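Local coordinates for cellulase (Bacillus sp. BG-CS10, PDB 5E09), which hydrolyses beta-1,4-glucan links in cellulose, using a glycoside hydrolase family 5 barrel followed by an X2 module and a family 46 carbohydrate-binding module, at residues D507-L512 and T525-G530; A471-W476 and F502-D507. One frame throughout, in Å; residues are numbered along the deposited sequence.

Interaction 1 (D507-L512 and T525-G530)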
ATOM      1  N   ASP A 507      20.177  21.148 -20.436  1.00 58.30           N
ATOM      2  CA  ASP A 507      21.007  22.197 -19.847  1.00 54.41           C
ATOM      3  C   ASP A 507      20.290  23.535 -19.952  1.00 51.07           C
ATOM      4  O   ASP A 507      20.173  24.098 -21.039  1.00 60.01           O
ATOM      5  CB  ASP A 507      22.369  22.281 -20.540  1.00 55.33           C
ATOM      6  CG  ASP A 507      23.150  20.985 -20.459  1.00 63.76           C
ATOM      7  OD1 ASP A 507      23.291  20.440 -19.340  1.00 50.00           O
ATOM      8  OD2 ASP A 507      23.625  20.515 -21.515  1.00 73.21           O
ATOM      9  N   ASP A 508      19.820  24.045 -18.822  1.00 46.80           N
ATOM     10  CA  ASP A 508      18.949  25.208 -18.815  1.00 48.30           C
ATOM     11  C   ASP A 508      18.731  25.699 -17.395  1.00 57.68           C
ATOM     12  O   ASP A 508      19.227  25.106 -16.436  1.00 48.90           O
ATOM     13  CB  ASP A 508      17.602  24.861 -19.453  1.00 49.62           C
ATOM     14  CG  ASP A 508      16.875  26.068 -20.011  1.00 58.84           C
ATOM     15  OD1 ASP A 508      17.256  27.210 -19.678  1.00 69.01           O
ATOM     16  OD2 ASP A 508      15.905  25.869 -20.779  1.00 69.54           O
ATOM     17  N   ASP A 509      17.989  26.791 -17.270  1.00 63.91           N
ATOM     18  CA  ASP A 509      17.476  27.214 -15.982  1.00 51.55           C
ATOM     19  C   ASP A 509      16.216  26.421 -15.691  1.00 42.95           C
ATOM     20  O   ASP A 509      15.368  26.237 -16.565  1.00 47.32           O
ATOM     21  CB  ASP A 509      17.191  28.714 -15.970  1.00 53.28           C
ATOM     22  CG  ASP A 509      18.418  29.529 -15.642  1.00 57.50           C
ATOM     23  OD1 ASP A 509      19.525  28.953 -15.662  1.00 57.59           O
ATOM     24  OD2 ASP A 509      18.280  30.739 -15.368  1.00 81.79           O
ATOM     25  N   ILE A 510      16.118  25.925 -14.468  1.00 39.56           N
ATOM     26  CA  ILE A 510      14.956  25.175 -14.026  1.00 53.42           C
ATOM     27  C   ILE A 510      14.356  25.862 -12.807  1.00 48.55           C
ATOM     28  O   ILE A 510      15.020  26.031 -11.794  1.00 44.84           O
ATOM     29  CB  ILE A 510      15.316  23.717 -13.688  1.00 38.36           C
ATOM     30  CG1 ILE A 510      15.999  23.050 -14.883  1.00 42.63           C
ATOM     31  CG2 ILE A 510      14.078  22.944 -13.275  1.00 42.85           C
ATOM     32  CD1 ILE A 510      16.907  21.898 -14.509  1.00 43.51           C
ATOM     33  N   HIS A 511      13.107  26.288 -12.926  1.00 51.95           N
ATOM     34  CA  HIS A 511      12.384  26.875 -11.811  1.00 46.23           C
ATOM     35  C   HIS A 511      11.661  25.785 -11.032  1.00 35.48           C
ATOM     36  O   HIS A 511      10.787  25.096 -11.569  1.00 44.92           O
ATOM     37  CB  HIS A 511      11.396  27.937 -12.304  1.00 42.40           C
ATOM     38  CG  HIS A 511      12.055  29.147 -12.894  1.00 46.29           C
ATOM     39  ND1 HIS A 511      12.821  29.097 -14.037  1.00 58.78           N
ATOM     40  CD2 HIS A 511      12.069  30.440 -12.488  1.00 65.78           C
ATOM     41  CE1 HIS A 511      13.275  30.306 -14.315  1.00 64.72           C
ATOM     42  NE2 HIS A 511      12.832  31.139 -13.392  1.00 66.34           N
ATOM     43  N   LEU A 512      12.057  25.622  -9.775  1.00 32.41           N
ATOM     44  CA  LEU A 512      11.402  24.713  -8.848  1.00 39.63           C
ATOM     45  C   LEU A 512      10.462  25.486  -7.932  1.00 46.92           C
ATOM     46  O   LEU A 512      10.798  26.576  -7.441  1.00 42.22           O
ATOM     47  CB  LEU A 512      12.422  23.936  -8.000  1.00 33.47           C
ATOM     48  CG  LEU A 512      13.603  23.238  -8.679  1.00 42.00           C
ATOM     49  CD1 LEU A 512      14.546  22.645  -7.637  1.00 33.84           C
ATOM     50  CD2 LEU A 512      13.131  22.169  -9.650  1.00 34.33           C
ATOM     51  N   THR A 525      15.822  28.285  -7.949  1.00 33.86           N
ATOM     52  CA  THR A 525      16.263  28.192  -9.338  1.00 46.65           C
ATOM     53  C   THR A 525      17.523  27.349  -9.487  1.00 39.71           C
ATOM     54  O   THR A 525      18.490  27.536  -8.760  1.00 39.84           O
ATOM     55  CB  THR A 525      16.508  29.598  -9.942  1.00 51.50           C
ATOM     56  OG1 THR A 525      15.317  30.383  -9.819  1.00 47.38           O
ATOM     57  CG2 THR A 525      16.884  29.498 -11.418  1.00 43.44           C
ATOM     58  N   LEU A 526      17.497  26.409 -10.424  1.00 34.06           N
ATOM     59  CA  LEU A 526      18.676  25.613 -10.747  1.00 47.26           C
ATOM     60  C   LEU A 526      19.257  26.043 -12.090  1.00 53.44           C
ATOM     61  O   LEU A 526      18.527  26.365 -13.018  1.00 43.42           O
ATOM     62  CB  LEU A 526      18.341  24.118 -10.787  1.00 40.85           C
ATOM     63  CG  LEU A 526      17.666  23.479  -9.570  1.00 47.07           C
ATOM     64  CD1 LEU A 526      17.474  21.984  -9.792  1.00 32.56           C
ATOM     65  CD2 LEU A 526      18.465  23.738  -8.305  1.00 41.01           C
ATOM     66  N   SER A 527      20.577  26.064 -12.180  1.00 45.08           N
ATOM     67  CA  SER A 527      21.255  26.170 -13.459  1.00 50.34           C
ATOM     68  C   SER A 527      22.049  24.892 -13.644  1.00 37.03           C
ATOM     69  O   SER A 527      22.986  24.622 -12.893  1.00 51.41           O
ATOM     70  CB  SER A 527      22.159  27.402 -13.517  1.00 48.99           C
ATOM     71  OG  SER A 527      21.393  28.592 -13.488  1.00 48.24           O
ATOM     72  N   LYS A 528      21.643  24.089 -14.619  1.00 40.76           N
ATOM     73  CA  LYS A 528      22.321  22.834 -14.914  1.00 44.06           C
ATOM     74  C   LYS A 528      23.168  22.938 -16.176  1.00 48.91           C
ATOM     75  O   LYS A 528      22.692  23.364 -17.230  1.00 48.16           O
ATOM     76  CB  LYS A 528      21.325  21.683 -15.076  1.00 37.81           C
ATOM     77  CG  LYS A 528      21.973  20.448 -15.696  1.00 45.79           C
ATOM     78  CD  LYS A 528      21.070  19.238 -15.689  1.00 49.29           C
ATOM     79  CE  LYS A 528      21.706  18.055 -16.416  1.00 51.40           C
ATOM     80  NZ  LYS A 528      21.762  18.247 -17.894  1.00 59.31           N
ATOM     81  N   ASN A 529      24.427  22.539 -16.052  1.00 47.98           N
ATOM     82  CA  ASN A 529      25.322  22.427 -17.189  1.00 46.46           C
ATOM     83  C   ASN A 529      26.211  21.200 -17.027  1.00 52.77           C
ATOM     84  O   ASN A 529      27.005  21.110 -16.079  1.00 54.60           O
ATOM     85  CB  ASN A 529      26.156  23.692 -17.341  1.00 49.12           C
ATOM     86  CG  ASN A 529      26.754  23.822 -18.716  1.00 47.51           C
ATOM     87  OD1 ASN A 529      27.948  23.636 -18.898  1.00 46.21           O
ATOM     88  ND2 ASN A 529      25.916  24.108 -19.702  1.00 62.83           N
ATOM     89  N   GLY A 530      26.050  20.248 -17.943  1.00 53.93           N
ATOM     90  CA  GLY A 530      26.732  18.971 -17.855  1.00 46.88           C
ATOM     91  C   GLY A 530      26.387  18.275 -16.557  1.00 47.05           C
ATOM     92  O   GLY A 530      25.217  18.079 -16.238  1.00 59.14           O
TER
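Ile510 and Leu526 face each other across a beta hairpin, strands 509-516 and 521-529, in the antiparallel sheet of the family 46 carbohydrate-binding module. They form a hydrogen-bonded pair: Ile510 N gives to Leu526 O at 2.8 Å, and Leu526 N returns a nearly straight bond to Ile510 O at 2.9 Å. The tight part is the sheet face that carries Ile510, Leu512 and Leu526. Here CD1 of Leu512 presses on CD1 of Leu526 at 3.7 Å, branched aliphatic chains filling a buried layer that Phe502 and Val505 continue. The other face is looser and polar, with Asp509, His511, Thr525 and Ser527 partly open to solvent. On it Ser527 OG donates to Asp509 OD1 at 2.9 Å, from above the carboxylate plane, a bond that suits short polar side chains on neighbouring strands. Just before the strand begins, Asp507 is exposed to solvent. Its OD1 accepts from two donors on opposite faces of the carboxylate: Lys528 NZ, in a salt bridge at 3.0 Å, and Gly530 N at 3.1 Å.

Interaction 2 (A471-W476 and F502-D507); sequences AGPQNW and FNEVRD
Glu504 lies against Pro473, while Val505 beside it packs on Gly472, joining two loops that meet over a small area without a direct hydrogen bond. The van der Waals contacts come first. CG1 of Val505 is turned anti to the carbonyl carbon (chi1 -63°) and reaches 3.4 Å from Gly472 N, with Ala471 CB a further apolar neighbour at 4.2 Å. Glycine suits this place: its phi is positive (86°), and there is no room for a CB beside CD of Pro473. The second group is polar atoms on aliphatic carbon. The chain of Glu504, extended beyond CG, crosses the proline ring obliquely, OE1 lying 3.6 Å from Pro473 CA and OE2 3.9 Å from Pro473 CG; the compact ring offers CH groups to the carboxylate. A CA-H...O contact adds to this, Gly472 CA meeting Glu504 O at 3.6 Å. The third kind is water-mediated: one water accepts from Gly472 N at 3.0 Å and donates to Glu504 O at 2.9 Å, bridging the two backbones. Outside the pair, Lys480 NZ donates hydrogen bonds to Ala471 O and Pro473 O, and Arg506 forms a salt bridge with Glu469 and a cation-pi contact with Tyr465. Trp476, in the first loop, touches Ala236 of the family 5 catalytic region. The arrangement is loop-on-loop packing beside the antiparallel sheet of a carbohydrate-binding module.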
ATOM      1  N   ALA A 471       9.668  20.457 -16.876  1.00 39.10           N
ATOM      2  CA  ALA A 471      10.985  19.827 -16.819  1.00 50.89           C
ATOM      3  C   ALA A 471      10.953  18.503 -16.063  1.00 46.70           C
ATOM      4  O   ALA A 471      10.095  18.297 -15.206  1.00 52.38           O
ATOM      5  CB  ALA A 471      11.996  20.775 -16.170  1.00 41.92           C
ATOM      6  N   GLY A 472      11.891  17.614 -16.383  1.00 51.55           N
ATOM      7  CA  GLY A 472      12.095  16.388 -15.623  1.00 39.29           C
ATOM      8  C   GLY A 472      11.218  15.219 -16.024  1.00 40.87           C
ATOM      9  O   GLY A 472      10.457  15.315 -16.982  1.00 49.43           O
ATOM     10  N   PRO A 473      11.327  14.101 -15.288  1.00 43.84           N
ATOM     11  CA  PRO A 473      10.519  12.891 -15.487  1.00 45.80           C
ATOM     12  C   PRO A 473       9.020  13.182 -15.463  1.00 51.64           C
ATOM     13  O   PRO A 473       8.604  14.153 -14.829  1.00 44.43           O
ATOM     14  CB  PRO A 473      10.923  12.006 -14.306  1.00 42.60           C
ATOM     15  CG  PRO A 473      12.305  12.428 -13.996  1.00 40.80           C
ATOM     16  CD  PRO A 473      12.321  13.915 -14.216  1.00 47.47           C
ATOM     17  N   GLN A 474       8.238  12.346 -16.145  1.00 45.63           N
ATOM     18  CA  GLN A 474       6.807  12.563 -16.334  1.00 46.23           C
ATOM     19  C   GLN A 474       6.548  13.966 -16.855  1.00 54.69           C
ATOM     20  O   GLN A 474       5.900  14.784 -16.196  1.00 57.90           O
ATOM     21  CB  GLN A 474       6.032  12.319 -15.033  1.00 59.97           C
ATOM     22  CG  GLN A 474       6.271  10.946 -14.419  1.00 50.07           C
ATOM     23  CD  GLN A 474       5.892   9.802 -15.347  1.00 77.44           C
ATOM     24  OE1 GLN A 474       5.106   9.971 -16.284  1.00 72.58           O
ATOM     25  NE2 GLN A 474       6.456   8.627 -15.094  1.00 82.18           N
ATOM     26  N   ASN A 475       7.062  14.221 -18.054  1.00 59.73           N
ATOM     27  CA  ASN A 475       6.988  15.514 -18.725  1.00 54.26           C
ATOM     28  C   ASN A 475       5.578  16.091 -18.826  1.00 50.92           C
ATOM     29  O   ASN A 475       5.408  17.296 -19.004  1.00 61.61           O
ATOM     30  CB  ASN A 475       7.569  15.380 -20.135  1.00 61.52           C
ATOM     31  CG  ASN A 475       7.798  16.725 -20.792  1.00 79.46           C
ATOM     32  OD1 ASN A 475       8.082  17.718 -20.114  1.00 79.62           O
ATOM     33  ND2 ASN A 475       7.691  16.767 -22.119  1.00 84.31           N
ATOM     34  N   TRP A 476       4.569  15.233 -18.724  1.00 48.72           N
ATOM     35  CA  TRP A 476       3.189  15.656 -18.938  1.00 44.90           C
ATOM     36  C   TRP A 476       2.626  16.505 -17.797  1.00 47.55           C
ATOM     37  O   TRP A 476       1.510  17.011 -17.892  1.00 51.24           O
ATOM     38  CB  TRP A 476       2.304  14.432 -19.161  1.00 46.33           C
ATOM     39  CG  TRP A 476       2.506  13.363 -18.141  1.00 51.22           C
ATOM     40  CD1 TRP A 476       3.442  12.370 -18.165  1.00 50.65           C
ATOM     41  CD2 TRP A 476       1.742  13.171 -16.937  1.00 49.05           C
ATOM     42  NE1 TRP A 476       3.314  11.574 -17.049  1.00 51.57           N
ATOM     43  CE2 TRP A 476       2.288  12.042 -16.288  1.00 44.28           C
ATOM     44  CE3 TRP A 476       0.667  13.843 -16.359  1.00 42.13           C
ATOM     45  CZ2 TRP A 476       1.774  11.577 -15.074  1.00 49.03           C
ATOM     46  CZ3 TRP A 476       0.164  13.377 -15.158  1.00 45.54           C
ATOM     47  CH2 TRP A 476       0.718  12.251 -14.528  1.00 51.51           C
ATOM     48  N   PHE A 502      17.849  14.763 -12.713  1.00 31.11           N
ATOM     49  CA  PHE A 502      18.779  15.476 -13.582  1.00 53.45           C
ATOM     50  C   PHE A 502      19.060  14.752 -14.901  1.00 46.65           C
ATOM     51  O   PHE A 502      19.320  15.400 -15.914  1.00 51.57           O
ATOM     52  CB  PHE A 502      20.090  15.748 -12.845  1.00 43.87           C
ATOM     53  CG  PHE A 502      19.977  16.810 -11.797  1.00 37.29           C
ATOM     54  CD1 PHE A 502      19.587  18.095 -12.138  1.00 40.84           C
ATOM     55  CD2 PHE A 502      20.263  16.530 -10.473  1.00 37.86           C
ATOM     56  CE1 PHE A 502      19.479  19.080 -11.172  1.00 38.61           C
ATOM     57  CE2 PHE A 502      20.166  17.508  -9.509  1.00 36.10           C
ATOM     58  CZ  PHE A 502      19.775  18.785  -9.857  1.00 36.12           C
ATOM     59  N   ASN A 503      18.987  13.422 -14.898  1.00 51.77           N
ATOM     60  CA  ASN A 503      19.186  12.644 -16.121  1.00 50.89           C
ATOM     61  C   ASN A 503      18.141  12.950 -17.191  1.00 52.05           C
ATOM     62  O   ASN A 503      18.302  12.558 -18.344  1.00 55.77           O
ATOM     63  CB  ASN A 503      19.166  11.137 -15.829  1.00 45.15           C
ATOM     64  CG  ASN A 503      20.376  10.671 -15.036  1.00 50.08           C
ATOM     65  OD1 ASN A 503      21.421  11.325 -15.014  1.00 51.89           O
ATOM     66  ND2 ASN A 503      20.234   9.530 -14.371  1.00 49.71           N
ATOM     67  N   GLU A 504      17.063  13.634 -16.816  1.00 43.72           N
ATOM     68  CA  GLU A 504      15.997  13.907 -17.773  1.00 52.11           C
ATOM     69  C   GLU A 504      15.671  15.392 -17.875  1.00 39.95           C
ATOM     70  O   GLU A 504      14.536  15.769 -18.148  1.00 51.89           O
ATOM     71  CB  GLU A 504      14.738  13.104 -17.413  1.00 42.72           C
ATOM     72  CG  GLU A 504      14.972  11.593 -17.452  1.00 52.12           C
ATOM     73  CD  GLU A 504      13.714  10.772 -17.211  1.00 68.98           C
ATOM     74  OE1 GLU A 504      12.661  11.092 -17.808  1.00 56.75           O
ATOM     75  OE2 GLU A 504      13.782   9.801 -16.423  1.00 66.69           O
ATOM     76  N   VAL A 505      16.674  16.235 -17.664  1.00 44.26           N
ATOM     77  CA  VAL A 505      16.510  17.661 -17.913  1.00 50.17           C
ATOM     78  C   VAL A 505      17.628  18.194 -18.806  1.00 51.55           C
ATOM     79  O   VAL A 505      18.792  17.810 -18.671  1.00 55.73           O
ATOM     80  CB  VAL A 505      16.456  18.491 -16.596  1.00 49.66           C
ATOM     81  CG1 VAL A 505      15.245  18.102 -15.762  1.00 49.91           C
ATOM     82  CG2 VAL A 505      17.713  18.314 -15.787  1.00 43.80           C
ATOM     83  N   ARG A 506      17.253  19.072 -19.730  1.00 40.59           N
ATOM     84  CA  ARG A 506      18.195  19.736 -20.617  1.00 45.02           C
ATOM     85  C   ARG A 506      19.109  20.662 -19.807  1.00 56.02           C
ATOM     86  O   ARG A 506      18.843  20.936 -18.634  1.00 46.92           O
ATOM     87  CB  ARG A 506      17.444  20.550 -21.674  1.00 42.22           C
ATOM     88  CG  ARG A 506      17.117  21.929 -21.141  1.00 51.00           C
ATOM     89  CD  ARG A 506      16.133  22.775 -21.939  1.00 56.12           C
ATOM     90  NE  ARG A 506      14.952  22.074 -22.416  1.00 54.91           N
ATOM     91  CZ  ARG A 506      13.808  22.690 -22.697  1.00 52.09           C
ATOM     92  NH1 ARG A 506      13.690  23.997 -22.498  1.00 47.30           N
ATOM     93  NH2 ARG A 506      12.769  21.995 -23.134  1.00 67.22           N
ATOM     94  N   ASP A 507      20.177  21.148 -20.436  1.00 58.30           N
ATOM     95  CA  ASP A 507      21.007  22.197 -19.847  1.00 54.41           C
ATOM     96  C   ASP A 507      20.290  23.535 -19.952  1.00 51.07           C
ATOM     97  O   ASP A 507      20.173  24.098 -21.039  1.00 60.01           O
ATOM     98  CB  ASP A 507      22.369  22.281 -20.540  1.00 55.33           C
ATOM     99  CG  ASP A 507      23.150  20.985 -20.459  1.00 63.76           C
ATOM    100  OD1 ASP A 507      23.291  20.440 -19.340  1.00 50.00           O
ATOM    101  OD2 ASP A 507      23.625  20.515 -21.515  1.00 73.21           O
TER
HETATM  102  O   HOH W   1      12.571  17.567 -19.315  1.00 48.10           O

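How the interactions relate
Both contacts belong to the C-terminal carbohydrate-binding module, and their centres lie about 10 Å apart. Along the chain, interaction 2 comes first, pairing the loop after strand 458-465 with the one after helix 499-502; that second loop then leads through Asp507, which both interactions share, into the hairpin of interaction 1. They also touch directly. Lys528 NZ reaches Val505 O at 3.1 Å in a probable hydrogen bond, CE1 of Phe502 packs on Leu526 CD1, and CG2 of Val505 lies on Ile510 CD1. Apolar contacts thus run from the hairpin through Phe502 and Val505, and Val505 also meets Ala471 in loop 471-476, the loop that touches the catalytic domain.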